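Local coordinates for protein peptidoglycan-N-acetylglucosamine deacetylase BC_1974 (Bacillus cereus, PDB 5N1P) that removes the acetyl group from N-acetylglucosamine residues of peptidoglycan with the help of a bound metal such as zinc, releasing acetate, at residues M61-A66 with R97-S102; K67-G72 with P104-G109; E80-I85 with K91-T96. One frame throughout, in Å; residues are numbered along the deposited sequence.

All three contacts lie within one NodB homology domain and tie elements from the middle of the chain to the stretch around and after strand 95-96. Contacts 1 and 2 share helix 65-70 and meet where the hydroxyl of Y69, from contact 2, donates to the P99 carbonyl of contact 1. Contact 1, partly buried, lines the zinc and inhibitor pocket with aromatic rings and proline. Contact 2, mostly buried but farther from the centre of the chain, is a ring packed on glycine. Contact 3 packs helix 74-89 against the approach to strand 95-96, combining a direct amide-to-carbonyl bond with aliphatic packing; M61 of contact 1 touches its E80, D81 and L84.

Contact 1 (M61-A66 with R97-S102); sequences MTHNFA and RPPYGS. With ZN (zinc ion), chain F; 8GK (~{N}-oxidanylnaphthalene-1-carboxamide), chain E.
The backbones come closest at H63 and P99, whose CA atoms are 5.8 Å apart; on one side a loop runs into helix 65-70, and on the other a type II turn spans P98 to G101. P99 lays its CB over the centre of the H63 imidazole, 3.6 Å from the centroid, a CH-pi contact almost along the ring normal. A rigid proline suits this place, because it offers a compact aliphatic CH surface to the ring. H63 swings its CG away from its own backbone N (chi1 -155°), and NE2 binds zinc at 2.1 Å. At the edge of the imidazole, in its plane, lies the hydroxyl of Y100, with OH 3.3 Å from H63 ND1.

The Y100 ring receives two edges, from H63 and from F65, in offset edge-to-face pairs; the F65 and Y100 planes stand at 70°. Water links the hydroxyl of Y100 to the backbone N of F65, while T62 OG1 accepts from N64 N in an ST turn. Y100, with positive phi, is the third residue of the turn, whose central peptide turns its N-H to the inhibitor: Y100 N donates to O12 at 3.0 Å, nearly straight (168°). H59 and D10 complete the protein ligands of the zinc. This joining of a metal-binding histidine to a proline-tyrosine loop is characteristic of the CE4 polysaccharide deacetylase active site.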
loop_
_atom_site.group_PDB
_atom_site.type_symbol
_atom_site.label_atom_id
_atom_site.label_comp_id
_atom_site.label_asym_id
_atom_site.label_seq_id
_atom_site.Cartn_x
_atom_site.Cartn_y
_atom_site.Cartn_z
ATOM N N MET A 61 -1.908 8.374 -10.870
ATOM C CA MET A 61 -1.420 8.195 -12.237
ATOM C C MET A 61 -0.004 8.730 -12.404
ATOM O O MET A 61 0.853 8.088 -13.010
ATOM C CB MET A 61 -2.335 8.914 -13.238
ATOM C CG MET A 61 -3.744 8.372 -13.328
ATOM S SD MET A 61 -3.887 6.635 -13.830
ATOM C CE MET A 61 -3.046 6.620 -15.401
ATOM N N THR A 62 0.232 9.919 -11.863
ATOM C CA THR A 62 1.480 10.639 -12.099
ATOM C C THR A 62 2.452 10.574 -10.933
ATOM O O THR A 62 3.649 10.816 -11.112
ATOM C CB THR A 62 1.217 12.122 -12.402
ATOM O OG1 THR A 62 0.696 12.768 -11.227
ATOM C CG2 THR A 62 0.223 12.258 -13.541
ATOM N N HIS A 63 1.935 10.311 -9.737
ATOM C CA HIS A 63 2.742 10.366 -8.517
ATOM C C HIS A 63 3.459 11.717 -8.414
ATOM O O HIS A 63 4.583 11.805 -7.908
ATOM C CB HIS A 63 3.753 9.208 -8.487
ATOM C CG HIS A 63 4.188 8.805 -7.110
ATOM N ND1 HIS A 63 5.063 9.552 -6.351
ATOM C CD2 HIS A 63 3.898 7.704 -6.373
ATOM C CE1 HIS A 63 5.276 8.943 -5.198
ATOM N NE2 HIS A 63 4.586 7.815 -5.188
ATOM N N ASN A 64 2.794 12.761 -8.902
ATOM C CA ASN A 64 3.376 14.100 -8.961
ATOM C C ASN A 64 2.761 14.996 -7.886
ATOM O O ASN A 64 1.586 15.321 -7.952
ATOM C CB ASN A 64 3.165 14.698 -10.355
ATOM C CG ASN A 64 3.818 16.061 -10.523
ATOM O OD1 ASN A 64 3.472 17.023 -9.835
ATOM N ND2 ASN A 64 4.758 16.152 -11.461
ATOM N N PHE A 65 3.564 15.377 -6.899
ATOM C CA PHE A 65 3.103 16.192 -5.770
ATOM C C PHE A 65 2.378 17.474 -6.192
ATOM O O PHE A 65 1.299 17.783 -5.692
ATOM C CB PHE A 65 4.296 16.537 -4.881
ATOM C CG PHE A 65 3.920 17.208 -3.594
ATOM C CD1 PHE A 65 3.817 18.584 -3.516
ATOM C CD2 PHE A 65 3.691 16.451 -2.449
ATOM C CE1 PHE A 65 3.478 19.203 -2.323
ATOM C CE2 PHE A 65 3.347 17.068 -1.252
ATOM C CZ PHE A 65 3.242 18.443 -1.194
ATOM N N ALA A 66 2.976 18.219 -7.110
ATOM C CA ALA A 66 2.391 19.482 -7.554
ATOM C C ALA A 66 1.034 19.288 -8.245
ATOM O O ALA A 66 0.085 20.047 -8.010
ATOM C CB ALA A 66 3.362 20.210 -8.482
ATOM N N ARG A 97 -4.072 5.483 -1.525
ATOM C CA ARG A 97 -2.888 5.787 -0.708
ATOM C C ARG A 97 -2.229 7.011 -1.338
ATOM O O ARG A 97 -1.822 6.976 -2.497
ATOM C CB ARG A 97 -1.963 4.564 -0.675
ATOM C CG ARG A 97 -0.476 4.782 -0.424
ATOM C CD ARG A 97 -0.121 5.052 1.035
ATOM N NE ARG A 97 -0.641 4.148 2.058
ATOM C CZ ARG A 97 -0.104 2.978 2.410
ATOM N NH1 ARG A 97 0.926 2.474 1.736
ATOM N NH2 ARG A 97 -0.635 2.276 3.411
ATOM N N PRO A 98 -2.160 8.127 -0.595
ATOM C CA PRO A 98 -1.607 9.339 -1.219
ATOM C C PRO A 98 -0.109 9.244 -1.454
ATOM O O PRO A 98 0.641 8.919 -0.535
ATOM C CB PRO A 98 -1.888 10.454 -0.191
ATOM C CG PRO A 98 -2.875 9.877 0.771
ATOM C CD PRO A 98 -2.684 8.375 0.761
ATOM N N PRO A 99 0.333 9.542 -2.679
ATOM C CA PRO A 99 1.770 9.730 -2.838
ATOM C C PRO A 99 2.284 10.794 -1.857
ATOM O O PRO A 99 1.663 11.843 -1.709
ATOM C CB PRO A 99 1.894 10.192 -4.285
ATOM C CG PRO A 99 0.742 9.526 -4.981
ATOM C CD PRO A 99 -0.379 9.551 -3.969
ATOM N N TYR A 100 3.394 10.496 -1.188
ATOM C CA TYR A 100 4.022 11.377 -0.193
ATOM C C TYR A 100 3.188 11.520 1.082
ATOM O O TYR A 100 3.515 12.333 1.958
ATOM C CB TYR A 100 4.336 12.761 -0.794
ATOM C CG TYR A 100 5.063 12.625 -2.107
ATOM C CD1 TYR A 100 6.400 12.221 -2.152
ATOM C CD2 TYR A 100 4.406 12.842 -3.304
ATOM C CE1 TYR A 100 7.056 12.064 -3.367
ATOM C CE2 TYR A 100 5.051 12.682 -4.513
ATOM C CZ TYR A 100 6.372 12.290 -4.538
ATOM O OH TYR A 100 6.996 12.119 -5.756
ATOM N N GLY A 101 2.143 10.707 1.212
ATOM C CA GLY A 101 1.281 10.775 2.388
ATOM C C GLY A 101 0.294 11.932 2.301
ATOM O O GLY A 101 0.467 12.834 1.493
ATOM N N SER A 102 -0.732 11.921 3.145
ATOM C CA SER A 102 -1.792 12.934 3.049
ATOM C C SER A 102 -1.441 14.295 3.629
ATOM O O SER A 102 -2.145 15.271 3.359
ATOM C CB SER A 102 -3.069 12.442 3.738
ATOM O OG SER A 102 -2.870 12.293 5.131
HETATM ZN ZN ZN F . 4.622 6.149 -3.844
HETATM C C1 8GK E . 4.934 7.268 -1.052
HETATM C C2 8GK E . 5.699 8.183 -0.153
HETATM C C3 8GK E . 6.832 8.804 -0.658
HETATM C C4 8GK E . 7.555 9.677 0.146
HETATM C C5 8GK E . 7.139 9.940 1.452
HETATM C C6 8GK E . 6.001 9.319 1.954
HETATM C C7 8GK E . 5.279 8.443 1.146
HETATM C C8 8GK E . 8.691 10.285 -0.370
HETATM C C9 8GK E . 9.111 10.026 -1.672
HETATM C C10 8GK E . 8.388 9.150 -2.473
HETATM C C11 8GK E . 7.248 8.544 -1.962
HETATM O O12 8GK E . 4.366 7.779 -1.995
HETATM N N13 8GK E . 4.905 5.951 -0.854
HETATM O O14 8GK E . 4.833 5.142 -1.988
HETATM O O HOH W 1 6.373 14.666 -7.108
HETATM O O HOH W 2 6.905 6.128 -3.609
#

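Contact 2 (K67-G72 with P104-G109); sequences KLYKNG and PGLNEG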
loop_
_atom_site.group_PDB
_atom_site.type_symbol
_atom_site.label_atom_id
_atom_site.label_comp_id
_atom_site.label_asym_id
_atom_site.label_seq_id
_atom_site.Cartn_x
_atom_site.Cartn_y
_atom_site.Cartn_z
ATOM N N LYS A 67 0.947 18.280 -9.107
ATOM C CA LYS A 67 -0.304 17.988 -9.802
ATOM C C LYS A 67 -1.398 17.529 -8.844
ATOM O O LYS A 67 -2.540 17.991 -8.930
ATOM C CB LYS A 67 -0.092 16.919 -10.883
ATOM C CG LYS A 67 0.724 17.411 -12.078
ATOM C CD LYS A 67 0.911 16.305 -13.110
ATOM C CE LYS A 67 1.700 16.814 -14.320
ATOM N NZ LYS A 67 1.924 15.727 -15.321
ATOM N N LEU A 68 -1.053 16.621 -7.940
ATOM C CA LEU A 68 -2.049 16.033 -7.062
ATOM C C LEU A 68 -2.629 17.002 -6.048
ATOM O O LEU A 68 -3.841 17.022 -5.825
ATOM C CB LEU A 68 -1.450 14.844 -6.315
ATOM C CG LEU A 68 -1.038 13.650 -7.174
ATOM C CD1 LEU A 68 -0.102 12.721 -6.405
ATOM C CD2 LEU A 68 -2.265 12.878 -7.624
ATOM N N TYR A 69 -1.762 17.787 -5.416
ATOM C CA TYR A 69 -2.185 18.552 -4.247
ATOM C C TYR A 69 -2.352 20.032 -4.559
ATOM O O TYR A 69 -3.446 20.569 -4.397
ATOM C CB TYR A 69 -1.201 18.316 -3.097
ATOM C CG TYR A 69 -1.074 16.831 -2.829
ATOM C CD1 TYR A 69 -2.192 16.074 -2.479
ATOM C CD2 TYR A 69 0.145 16.180 -2.948
ATOM C CE1 TYR A 69 -2.103 14.704 -2.249
ATOM C CE2 TYR A 69 0.246 14.809 -2.719
ATOM C CZ TYR A 69 -0.887 14.083 -2.376
ATOM O OH TYR A 69 -0.799 12.731 -2.159
ATOM N N LYS A 70 -1.299 20.682 -5.044
ATOM C CA LYS A 70 -1.393 22.107 -5.379
ATOM C C LYS A 70 -2.376 22.367 -6.521
ATOM O O LYS A 70 -3.230 23.255 -6.431
ATOM C CB LYS A 70 -0.014 22.650 -5.741
ATOM C CG LYS A 70 1.086 22.075 -4.882
ATOM C CD LYS A 70 2.399 22.791 -5.091
ATOM C CE LYS A 70 3.419 22.335 -4.070
ATOM N NZ LYS A 70 3.492 23.241 -2.884
ATOM N N ASN A 71 -2.256 21.594 -7.595
ATOM C CA ASN A 71 -3.144 21.735 -8.747
ATOM C C ASN A 71 -4.470 20.995 -8.532
ATOM O O ASN A 71 -5.386 21.090 -9.355
ATOM C CB ASN A 71 -2.462 21.231 -10.021
ATOM C CG ASN A 71 -1.235 22.042 -10.388
ATOM O OD1 ASN A 71 -0.908 23.033 -9.734
ATOM N ND2 ASN A 71 -0.544 21.622 -11.441
ATOM N N GLY A 72 -4.560 20.263 -7.425
ATOM C CA GLY A 72 -5.802 19.635 -6.998
ATOM C C GLY A 72 -6.323 18.474 -7.828
ATOM O O GLY A 72 -7.527 18.230 -7.869
ATOM N N PRO A 104 1.193 17.464 4.206
ATOM C CA PRO A 104 0.053 18.383 4.261
ATOM C C PRO A 104 -0.746 18.479 2.961
ATOM O O PRO A 104 -1.647 19.318 2.881
ATOM C CB PRO A 104 0.730 19.722 4.556
ATOM C CG PRO A 104 2.015 19.621 3.773
ATOM C CD PRO A 104 2.420 18.155 3.767
ATOM N N GLY A 105 -0.423 17.648 1.973
ATOM C CA GLY A 105 -0.998 17.751 0.639
ATOM C C GLY A 105 -2.515 17.744 0.526
ATOM O O GLY A 105 -3.096 18.576 -0.179
ATOM N N LEU A 106 -3.163 16.804 1.204
ATOM C CA LEU A 106 -4.618 16.682 1.124
ATOM C C LEU A 106 -5.284 17.678 2.059
ATOM O O LEU A 106 -5.661 17.338 3.179
ATOM C CB LEU A 106 -5.079 15.264 1.471
ATOM C CG LEU A 106 -5.102 14.168 0.410
ATOM C CD1 LEU A 106 -5.840 12.970 1.001
ATOM C CD2 LEU A 106 -5.751 14.622 -0.905
ATOM N N ASN A 107 -5.432 18.908 1.590
ATOM C CA ASN A 107 -6.050 19.960 2.394
ATOM C C ASN A 107 -7.559 19.769 2.559
ATOM O O ASN A 107 -8.150 18.848 1.990
ATOM C CB ASN A 107 -5.774 21.328 1.769
ATOM C CG ASN A 107 -6.198 21.393 0.320
ATOM O OD1 ASN A 107 -7.366 21.197 -0.003
ATOM N ND2 ASN A 107 -5.249 21.677 -0.563
ATOM N N GLU A 108 -8.171 20.667 3.331
ATOM C CA GLU A 108 -9.606 20.667 3.590
ATOM C C GLU A 108 -10.470 20.361 2.375
ATOM O O GLU A 108 -11.329 19.477 2.399
ATOM C CB GLU A 108 -10.010 22.037 4.115
ATOM C CG GLU A 108 -10.719 22.043 5.419
ATOM C CD GLU A 108 -10.779 23.447 5.985
ATOM O OE1 GLU A 108 -9.707 23.984 6.335
ATOM O OE2 GLU A 108 -11.880 24.019 6.055
ATOM N N GLY A 109 -10.256 21.141 1.323
ATOM C CA GLY A 109 -11.069 21.056 0.126
ATOM C C GLY A 109 -10.906 19.724 -0.573
ATOM O O GLY A 109 -11.880 19.163 -1.069
HETATM O O HOH W 3 -5.452 22.100 -3.641
#
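Y69 meets G105 where helix 65-70 of the NodB domain packs against the turn leading into helix 108-116, an inverse gamma turn centred on L106. Starting at CB, the tyrosine lies 3.5 Å from the carbonyl O of G105. Its CG then rests against G105 CA, 3.6 Å away, and the glycine CA stands over one face of the ring as a CH-pi donor, 27° off the ring normal. Glycine suits this position because a side chain here would point straight into the ring. Farther out, CD1 touches the carbonyl carbon of G105, CD2 on the other branch of the ring lies near G105 CA, and CE1 reaches CD2 of L106 at 3.9 Å. That methyl comes in at the ring edge, in plane, so the leucine supplies apolar bulk beside the aromatic rim while the glycine covers a face. CG is placed anti to the carbonyl carbon (chi1 -55°), a torsion that lays the ring face against G105 CA. At the tip, OH donates to P99 O, so the polar end of this buried side chain is satisfied by the loop beside the zinc site.

N107 caps helix 108-116, its OD1 accepting from L110 N. The other end of this amide works across the contact through a water, which accepts from N107 ND2 at 3.1 Å and donates to Y69 O at 2.6 Å.

Contact 3 (E80-I85 with K91-T96); sequences EDQGLI and KSPKLT
I85, P93 and the Q82 amide form the tight part of this contact; S92 and the two lysines make up its looser, partly exposed side. The isoleucine points toward the other segment and sets its CG2 methyl 3.8 Å from CG of P93, with CD of the same ring only slightly farther. A beta-branched residue suits the place: its CG2 branch, anti to the backbone N, meets the proline, while CG1 takes a different direction. P93 in turn presents a compact, rigid ring with no polar group to bury.

Beside this apolar patch, Q82 spans the gap with an extended chain. With CG anti to its backbone N (chi1 -179°), the aliphatic part passes alongside S92, where CG approaches CB at 3.8 Å. Its amide then delivers NE2 to the carbonyl O of P93, 2.8 Å away and nearly straight at 170°. The acceptor lies in the plane of the glutamine amide, but the donor is tilted 33° from the carbonyl plane. Glutamine fits here because it has both the length to cross from the helix and an N-H to offer a backbone carbonyl.

The outer side is looser. K94 leaves its backbone pointing away from the helix, then bends back at chi2 and chi4; its CD comes only to 4.0 Å from Q82 NE2. The ammonium curls over its own segment and NZ donates to S92 O at 2.9 Å. K91 carries its side chain away from the helix altogether.

Helix 74-89 lies here against the chain entering strand 95-96, which pairs in parallel with strand 120-121. V39 of helix 36-41 also packs on I85, and Y55 and M58 of strand 55-58 pack on P93.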
loop_
_atom_site.group_PDB
_atom_site.type_symbol
_atom_site.label_atom_id
_atom_site.label_comp_id
_atom_site.label_asym_id
_atom_site.label_seq_id
_atom_site.Cartn_x
_atom_site.Cartn_y
_atom_site.Cartn_z
ATOM N N GLU A 80 -9.185 7.900 -12.344
ATOM C CA GLU A 80 -8.664 7.340 -13.589
ATOM C C GLU A 80 -8.007 5.982 -13.328
ATOM O O GLU A 80 -8.193 5.024 -14.085
ATOM C CB GLU A 80 -7.662 8.296 -14.250
ATOM C CG GLU A 80 -7.129 7.763 -15.565
ATOM C CD GLU A 80 -6.194 8.730 -16.272
ATOM O OE1 GLU A 80 -6.050 9.887 -15.817
ATOM O OE2 GLU A 80 -5.603 8.321 -17.287
ATOM N N ASP A 81 -7.238 5.919 -12.250
ATOM C CA ASP A 81 -6.529 4.709 -11.843
ATOM C C ASP A 81 -7.548 3.620 -11.476
ATOM O O ASP A 81 -7.410 2.449 -11.855
ATOM C CB ASP A 81 -5.611 5.061 -10.667
ATOM C CG ASP A 81 -4.496 4.052 -10.430
ATOM O OD1 ASP A 81 -4.189 3.202 -11.296
ATOM O OD2 ASP A 81 -3.897 4.145 -9.332
ATOM N N GLN A 82 -8.594 4.032 -10.768
ATOM C CA GLN A 82 -9.682 3.135 -10.405
ATOM C C GLN A 82 -10.266 2.437 -11.635
ATOM O O GLN A 82 -10.488 1.221 -11.627
ATOM C CB GLN A 82 -10.761 3.922 -9.675
ATOM C CG GLN A 82 -11.949 3.107 -9.207
ATOM C CD GLN A 82 -13.068 3.997 -8.754
ATOM O OE1 GLN A 82 -13.589 4.801 -9.537
ATOM N NE2 GLN A 82 -13.457 3.874 -7.487
ATOM N N GLY A 83 -10.486 3.210 -12.692
ATOM C CA GLY A 83 -11.064 2.665 -13.920
ATOM C C GLY A 83 -10.141 1.659 -14.592
ATOM O O GLY A 83 -10.602 0.645 -15.118
ATOM N N LEU A 84 -8.839 1.932 -14.586
ATOM C CA LEU A 84 -7.861 1.011 -15.159
ATOM C C LEU A 84 -7.862 -0.327 -14.422
ATOM O O LEU A 84 -7.815 -1.397 -15.040
ATOM C CB LEU A 84 -6.458 1.618 -15.107
ATOM C CG LEU A 84 -6.229 2.805 -16.045
ATOM C CD1 LEU A 84 -4.845 3.412 -15.797
ATOM C CD2 LEU A 84 -6.379 2.370 -17.492
ATOM N N ILE A 85 -7.905 -0.257 -13.099
ATOM C CA ILE A 85 -7.964 -1.474 -12.301
ATOM C C ILE A 85 -9.277 -2.227 -12.563
ATOM O O ILE A 85 -9.269 -3.456 -12.756
ATOM C CB ILE A 85 -7.788 -1.137 -10.814
ATOM C CG1 ILE A 85 -6.362 -0.645 -10.580
ATOM C CG2 ILE A 85 -8.055 -2.370 -9.944
ATOM C CD1 ILE A 85 -6.154 0.029 -9.233
ATOM N N LYS A 91 -13.878 -4.858 -10.538
ATOM C CA LYS A 91 -14.223 -4.219 -9.274
ATOM C C LYS A 91 -13.603 -2.832 -9.264
ATOM O O LYS A 91 -12.478 -2.678 -9.715
ATOM C CB LYS A 91 -13.709 -5.054 -8.093
ATOM C CG LYS A 91 -13.859 -4.411 -6.725
ATOM C CD LYS A 91 -13.056 -5.165 -5.667
ATOM C CE LYS A 91 -13.014 -4.383 -4.350
ATOM N NZ LYS A 91 -12.066 -4.954 -3.351
ATOM N N SER A 92 -14.331 -1.841 -8.754
ATOM C CA SER A 92 -13.793 -0.489 -8.611
ATOM C C SER A 92 -13.384 -0.261 -7.161
ATOM O O SER A 92 -14.244 -0.072 -6.300
ATOM C CB SER A 92 -14.820 0.566 -9.038
ATOM O OG SER A 92 -15.152 0.447 -10.418
ATOM N N PRO A 93 -12.071 -0.273 -6.884
ATOM C CA PRO A 93 -11.631 -0.111 -5.490
ATOM C C PRO A 93 -11.937 1.267 -4.955
ATOM O O PRO A 93 -11.938 2.214 -5.743
ATOM C CB PRO A 93 -10.124 -0.305 -5.570
ATOM C CG PRO A 93 -9.901 -1.049 -6.884
ATOM C CD PRO A 93 -10.936 -0.507 -7.795
ATOM N N LYS A 94 -12.140 1.377 -3.643
ATOM C CA LYS A 94 -12.409 2.678 -3.028
ATOM C C LYS A 94 -11.206 3.255 -2.281
ATOM O O LYS A 94 -11.157 4.455 -2.052
ATOM C CB LYS A 94 -13.594 2.587 -2.064
ATOM C CG LYS A 94 -14.918 2.217 -2.748
ATOM C CD LYS A 94 -15.201 3.127 -3.943
ATOM C CE LYS A 94 -16.538 2.802 -4.631
ATOM N NZ LYS A 94 -16.473 1.591 -5.505
ATOM N N LEU A 95 -10.246 2.415 -1.891
ATOM C CA LEU A 95 -9.149 2.899 -1.047
ATOM C C LEU A 95 -7.989 3.455 -1.859
ATOM O O LEU A 95 -7.501 2.825 -2.800
ATOM C CB LEU A 95 -8.655 1.778 -0.127
ATOM C CG LEU A 95 -7.637 2.210 0.936
ATOM C CD1 LEU A 95 -8.267 3.196 1.931
ATOM C CD2 LEU A 95 -7.098 0.963 1.634
ATOM N N THR A 96 -7.548 4.649 -1.480
ATOM C CA THR A 96 -6.407 5.299 -2.089
ATOM C C THR A 96 -5.303 5.479 -1.044
ATOM O O THR A 96 -5.572 5.580 0.149
ATOM C CB THR A 96 -6.773 6.683 -2.670
ATOM O OG1 THR A 96 -7.025 7.607 -1.593
ATOM C CG2 THR A 96 -8.015 6.577 -3.530
#